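Local coordinates for SusD superfamily protein (Bacteroides vulgatus, PDB 3MYV), which probably binds polysaccharides at the outer membrane of the cell, as other SusD-family proteins do, for uptake by a partner transporter, at residues S30-A35 with I117-F122; N88-I93 with G111-V116. All blocks are in the same frame, centred on the assembly; numbering follows the deposited sequence.

Helix 103-128 belongs to both contacts, whose centres lie 16 Å apart. Contact 2 pairs its earlier turns with helix 77-94, about 21 Å from the centre of the chain; contact 1, about 8 Å from that centre, sets its later turns against the loop joining helices 13-27 and 36-43. The two meet where Ile117 CD1 packs on Leu90 CD1 at 3.5 Å. The Tyr33 side chain of contact 1 is about 13 Å from the bound sodium ion, and Ser30 touches Pro260, one of the sodium-site residues. Both contacts belong to the helical N-terminal part, consistent with the TPR-like architecture of SusD proteins.

Contact 1: residues S30-A35 with I117-F122; sequences SGYYGA and IALCQF. With EDO (1,2-ethanediol), chain I.
Tyr32 and Tyr33 reach out together from a type I beta turn to meet Leu119 and Cys120 on helix 103-128. Packing is close between the paired tyrosine rings and at the end of Tyr32. CD2 of Tyr33 lies 3.5 Å above the plane of the Tyr32 ring, over its centre, with the two rings inclined by about 40°. With CG anti to the backbone N (chi1 -170°), Tyr32 extends straight at the helix, and its OH comes to 3.5 Å from Cys120 CA. Cys120 SG sits beside the ring rather than over it, a sulfur-aromatic contact at the edge, 5.4 Å from the ring centroid.

Tyr33 buries less surface against the helix. Its CE2 meets Leu119 CD2 at 4.1 Å on an oblique course, while its OH approaches the other branch, Leu119 CD1, at 3.7 Å. A small molecule adjoins this hydroxyl: 1,2-ethanediol, probably from the crystallisation liquor, whose O2 donates a hydrogen bond to Tyr33 OH (2.8 Å) and which Arg126 and Arg198 also bind.

No hydrogen bond links the two segments themselves; both hydroxyls bond instead to OD2 of Asp123, just past the segment on the same helix. Two phenols converging on one oxygen would be expected to favour an ionised carboxylate. The interface thus combines apolar contacts and one cysteine sulfur at a ring edge with a polar hold supplied by Asp123.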
loop_
_atom_site.group_PDB
_atom_site.type_symbol
_atom_site.label_atom_id
_atom_site.label_comp_id
_atom_site.label_asym_id
_atom_site.label_seq_id
_atom_site.Cartn_x
_atom_site.Cartn_y
_atom_site.Cartn_z
ATOM N N SER A 30 6.434 -4.277 12.190
ATOM C CA SER A 30 5.918 -5.415 11.403
ATOM C C SER A 30 4.390 -5.479 11.433
ATOM O O SER A 30 3.785 -5.986 10.504
ATOM C CB SER A 30 6.499 -6.731 11.913
ATOM O OG SER A 30 6.133 -6.921 13.271
ATOM N N GLY A 31 3.772 -4.894 12.463
ATOM C CA GLY A 31 2.326 -4.790 12.548
ATOM C C GLY A 31 1.659 -3.834 11.566
ATOM O O GLY A 31 0.414 -3.859 11.419
ATOM N N TYR A 32 2.452 -2.967 10.930
ATOM C CA TYR A 32 1.926 -2.022 9.923
ATOM C C TYR A 32 2.740 -2.132 8.613
ATOM O O TYR A 32 2.587 -3.124 7.909
ATOM C CB TYR A 32 1.836 -0.604 10.534
ATOM C CG TYR A 32 1.101 0.465 9.716
ATOM C CD1 TYR A 32 0.202 0.119 8.694
ATOM C CD2 TYR A 32 1.277 1.824 10.005
ATOM C CE1 TYR A 32 -0.474 1.115 7.942
ATOM C CE2 TYR A 32 0.606 2.819 9.277
ATOM C CZ TYR A 32 -0.261 2.457 8.240
ATOM O OH TYR A 32 -0.935 3.422 7.533
ATOM N N TYR A 33 3.626 -1.186 8.303
ATOM C CA TYR A 33 4.363 -1.233 7.031
ATOM C C TYR A 33 5.656 -2.070 7.037
ATOM O O TYR A 33 6.352 -2.177 6.023
ATOM C CB TYR A 33 4.588 0.189 6.500
ATOM C CG TYR A 33 3.416 0.697 5.681
ATOM C CD1 TYR A 33 3.103 0.106 4.453
ATOM C CD2 TYR A 33 2.612 1.727 6.138
ATOM C CE1 TYR A 33 2.049 0.542 3.696
ATOM C CE2 TYR A 33 1.525 2.167 5.376
ATOM C CZ TYR A 33 1.262 1.561 4.154
ATOM O OH TYR A 33 0.195 1.966 3.389
ATOM N N GLY A 34 5.984 -2.680 8.172
ATOM C CA GLY A 34 7.055 -3.668 8.197
ATOM C C GLY A 34 6.677 -5.013 7.594
ATOM O O GLY A 34 7.566 -5.778 7.191
ATOM N N ALA A 35 5.377 -5.302 7.538
ATOM C CA ALA A 35 4.879 -6.579 7.011
ATOM C C ALA A 35 3.352 -6.634 6.827
ATOM O O ALA A 35 2.869 -6.997 5.753
ATOM C CB ALA A 35 5.321 -7.743 7.935
ATOM N N ILE A 117 -0.655 11.601 8.360
ATOM C CA ILE A 117 -2.035 11.489 8.839
ATOM C C ILE A 117 -2.963 10.966 7.750
ATOM O O ILE A 117 -3.758 10.060 7.968
ATOM C CB ILE A 117 -2.521 12.867 9.389
ATOM C CG1 ILE A 117 -1.825 13.144 10.729
ATOM C CG2 ILE A 117 -4.067 12.929 9.467
ATOM C CD1 ILE A 117 -1.907 14.638 11.224
ATOM N N ALA A 118 -2.812 11.506 6.547
ATOM C CA ALA A 118 -3.615 11.081 5.421
ATOM C C ALA A 118 -3.370 9.595 5.081
ATOM O O ALA A 118 -4.303 8.864 4.869
ATOM C CB ALA A 118 -3.329 11.992 4.183
ATOM N N LEU A 119 -2.117 9.151 5.059
ATOM C CA LEU A 119 -1.824 7.744 4.786
ATOM C C LEU A 119 -2.437 6.796 5.830
ATOM O O LEU A 119 -3.114 5.812 5.477
ATOM C CB LEU A 119 -0.306 7.541 4.715
ATOM C CG LEU A 119 0.178 6.128 4.416
ATOM C CD1 LEU A 119 -0.492 5.601 3.138
ATOM C CD2 LEU A 119 1.703 6.131 4.277
ATOM N N CYS A 120 -2.253 7.130 7.106
ATOM C CA CYS A 120 -2.786 6.325 8.192
ATOM C C CYS A 120 -4.304 6.240 8.096
ATOM O O CYS A 120 -4.897 5.150 8.156
ATOM C CB CYS A 120 -2.409 6.932 9.534
ATOM S SG CYS A 120 -0.660 6.714 9.942
ATOM N N GLN A 121 -4.948 7.385 7.945
ATOM C CA GLN A 121 -6.418 7.362 7.873
ATOM C C GLN A 121 -6.903 6.614 6.643
ATOM O O GLN A 121 -7.946 5.912 6.684
ATOM C CB GLN A 121 -6.989 8.770 7.949
ATOM C CG GLN A 121 -8.528 8.757 8.213
ATOM C CD GLN A 121 -8.866 8.365 9.647
ATOM O OE1 GLN A 121 -8.410 9.021 10.595
ATOM N NE2 GLN A 121 -9.740 7.342 9.812
ATOM N N PHE A 122 -6.175 6.744 5.532
ATOM C CA PHE A 122 -6.539 6.037 4.288
ATOM C C PHE A 122 -6.489 4.527 4.477
ATOM O O PHE A 122 -7.432 3.818 4.132
ATOM C CB PHE A 122 -5.641 6.488 3.122
ATOM C CG PHE A 122 -5.805 5.668 1.848
ATOM C CD1 PHE A 122 -7.004 5.674 1.145
ATOM C CD2 PHE A 122 -4.743 4.958 1.318
ATOM C CE1 PHE A 122 -7.141 4.938 -0.038
ATOM C CE2 PHE A 122 -4.871 4.239 0.131
ATOM C CZ PHE A 122 -6.080 4.238 -0.549
HETATM C C1 EDO I . 0.881 -0.591 0.254
HETATM O O1 EDO I . -0.205 -1.098 -0.511
HETATM C C2 EDO I . 1.167 0.869 -0.111
HETATM O O2 EDO I . 0.291 1.801 0.609
#

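Contact 2: residues N88-I93 with G111-V116; sequences NILNAI and GETMAV
The hydroxyl of Thr113 bonds back to the carbonyl oxygen of Leu109, one turn earlier on its own helix, while Ile89 CG2 touches the same OG1 at 3.7 Å. A chi1 of -57° puts OG1 beside the backbone N and leaves CG2 anti to it, which delivers the methyl group to the opposing helix. The polar end of the threonine is thus satisfied within helix 103-128, and its carbon face serves the interface, where no hydrogen bond crosses.

Thr113 fits between Ile89 and Leu90. Its CG2 lies 3.7 Å from Leu90 CD2, and the two side chains run antiparallel alongside one another; the same leucine branch also reaches Thr113 CB at 3.9 Å. Ile89 comes in obliquely through its CG2 branch rather than through the longer CG1 arm. Both methyls of Leu90 approach Met114, present as selenomethionine: CD1 is 4.0 Å from Met114 CG, and CD2, besides sitting on Thr113, comes within 4.1 Å of that same CG atom. The leucine and selenomethionine side chains lie nearly perpendicular. Leu90 therefore packs on two successive residues of helix 103-128, with CD2 shared between them.

Leu90 and Thr113 also have the closest alpha carbons, with 7.3 Å between their CA atoms. At 10.0 Å between segment axes and 151° between their directions, the helices form an antiparallel hairpin.

Around this pair, helix 13-27 supplies Ala19 to Ile89 and Val20 to Thr113. Met114 meets Thr170, Glu173 and Ala174 of helix 160-177, so the hairpin packs against one helix that lies earlier in the chain and another that lies later.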
loop_
_atom_site.group_PDB
_atom_site.type_symbol
_atom_site.label_atom_id
_atom_site.label_comp_id
_atom_site.label_asym_id
_atom_site.label_seq_id
_atom_site.Cartn_x
_atom_site.Cartn_y
_atom_site.Cartn_z
ATOM N N ASN A 88 -0.463 15.537 17.797
ATOM C CA ASN A 88 0.297 16.239 18.854
ATOM C C ASN A 88 1.342 17.174 18.240
ATOM O O ASN A 88 1.542 18.299 18.729
ATOM C CB ASN A 88 0.930 15.251 19.844
ATOM C CG ASN A 88 -0.113 14.600 20.752
ATOM O OD1 ASN A 88 -1.200 15.147 20.947
ATOM N ND2 ASN A 88 0.220 13.449 21.322
ATOM N N ILE A 89 1.938 16.742 17.131
ATOM C CA ILE A 89 2.919 17.568 16.406
ATOM C C ILE A 89 2.227 18.788 15.818
ATOM O O ILE A 89 2.682 19.919 16.022
ATOM C CB ILE A 89 3.645 16.758 15.310
ATOM C CG1 ILE A 89 4.564 15.709 15.943
ATOM C CG2 ILE A 89 4.412 17.669 14.355
ATOM C CD1 ILE A 89 5.103 14.659 14.952
ATOM N N LEU A 90 1.121 18.572 15.100
ATOM C CA LEU A 90 0.414 19.681 14.462
ATOM C C LEU A 90 -0.036 20.693 15.515
ATOM O O LEU A 90 0.093 21.901 15.309
ATOM C CB LEU A 90 -0.812 19.201 13.669
ATOM C CG LEU A 90 -0.579 18.353 12.410
ATOM C CD1 LEU A 90 -1.904 18.138 11.640
ATOM C CD2 LEU A 90 0.482 18.998 11.511
ATOM N N ASN A 91 -0.542 20.196 16.642
ATOM C CA ASN A 91 -1.045 21.078 17.697
ATOM C C ASN A 91 0.073 21.934 18.281
ATOM O O ASN A 91 -0.111 23.139 18.482
ATOM C CB ASN A 91 -1.750 20.296 18.800
ATOM C CG ASN A 91 -2.506 21.203 19.741
ATOM O OD1 ASN A 91 -2.159 21.321 20.911
ATOM N ND2 ASN A 91 -3.526 21.875 19.221
ATOM N N ALA A 92 1.228 21.329 18.550
ATOM C CA ALA A 92 2.385 22.093 19.033
ATOM C C ALA A 92 2.706 23.233 18.056
ATOM O O ALA A 92 2.874 24.386 18.466
ATOM C CB ALA A 92 3.582 21.199 19.218
ATOM N N ILE A 93 2.768 22.911 16.769
ATOM C CA ILE A 93 3.073 23.907 15.730
ATOM C C ILE A 93 2.018 25.018 15.700
ATOM O O ILE A 93 2.341 26.207 15.688
ATOM C CB ILE A 93 3.208 23.240 14.326
ATOM C CG1 ILE A 93 4.389 22.273 14.333
ATOM C CG2 ILE A 93 3.383 24.306 13.216
ATOM C CD1 ILE A 93 4.483 21.413 13.129
ATOM N N GLY A 111 3.530 19.951 6.589
ATOM C CA GLY A 111 2.955 19.258 5.431
ATOM C C GLY A 111 3.194 17.762 5.460
ATOM O O GLY A 111 2.295 16.944 5.153
ATOM N N GLU A 112 4.411 17.394 5.843
ATOM C CA GLU A 112 4.803 15.992 5.865
ATOM C C GLU A 112 4.004 15.252 6.933
ATOM O O GLU A 112 3.544 14.150 6.702
ATOM C CB GLU A 112 6.312 15.855 6.119
ATOM C CG GLU A 112 6.797 14.421 6.075
ATOM C CD GLU A 112 8.281 14.240 6.376
ATOM O OE1 GLU A 112 9.000 15.250 6.582
ATOM O OE2 GLU A 112 8.725 13.063 6.416
ATOM N N THR A 113 3.841 15.881 8.095
ATOM C CA THR A 113 3.001 15.334 9.168
ATOM C C THR A 113 1.557 15.117 8.697
ATOM O O THR A 113 0.938 14.096 8.987
ATOM C CB THR A 113 3.027 16.252 10.403
ATOM O OG1 THR A 113 4.386 16.419 10.849
ATOM C CG2 THR A 113 2.150 15.680 11.547
HETATM N N MSE A 114 1.020 16.067 7.944
HETATM C CA MSE A 114 -0.306 15.912 7.377
HETATM C C MSE A 114 -0.340 14.760 6.381
HETATM O O MSE A 114 -1.357 14.076 6.291
HETATM C CB MSE A 114 -0.792 17.213 6.728
HETATM C CG MSE A 114 -0.970 18.368 7.710
HETATM SE SE MSE A 114 -1.227 20.080 6.815
HETATM C CE MSE A 114 -2.955 19.773 6.092
ATOM N N ALA A 115 0.731 14.563 5.608
ATOM C CA ALA A 115 0.794 13.428 4.654
ATOM C C ALA A 115 0.740 12.082 5.415
ATOM O O ALA A 115 0.038 11.158 5.007
ATOM C CB ALA A 115 2.082 13.531 3.789
ATOM N N VAL A 116 1.496 11.983 6.509
ATOM C CA VAL A 116 1.444 10.809 7.403
ATOM C C VAL A 116 0.015 10.550 7.914
ATOM O O VAL A 116 -0.505 9.434 7.831
ATOM C CB VAL A 116 2.479 10.912 8.552
ATOM C CG1 VAL A 116 2.324 9.726 9.527
ATOM C CG2 VAL A 116 3.945 10.959 7.982
#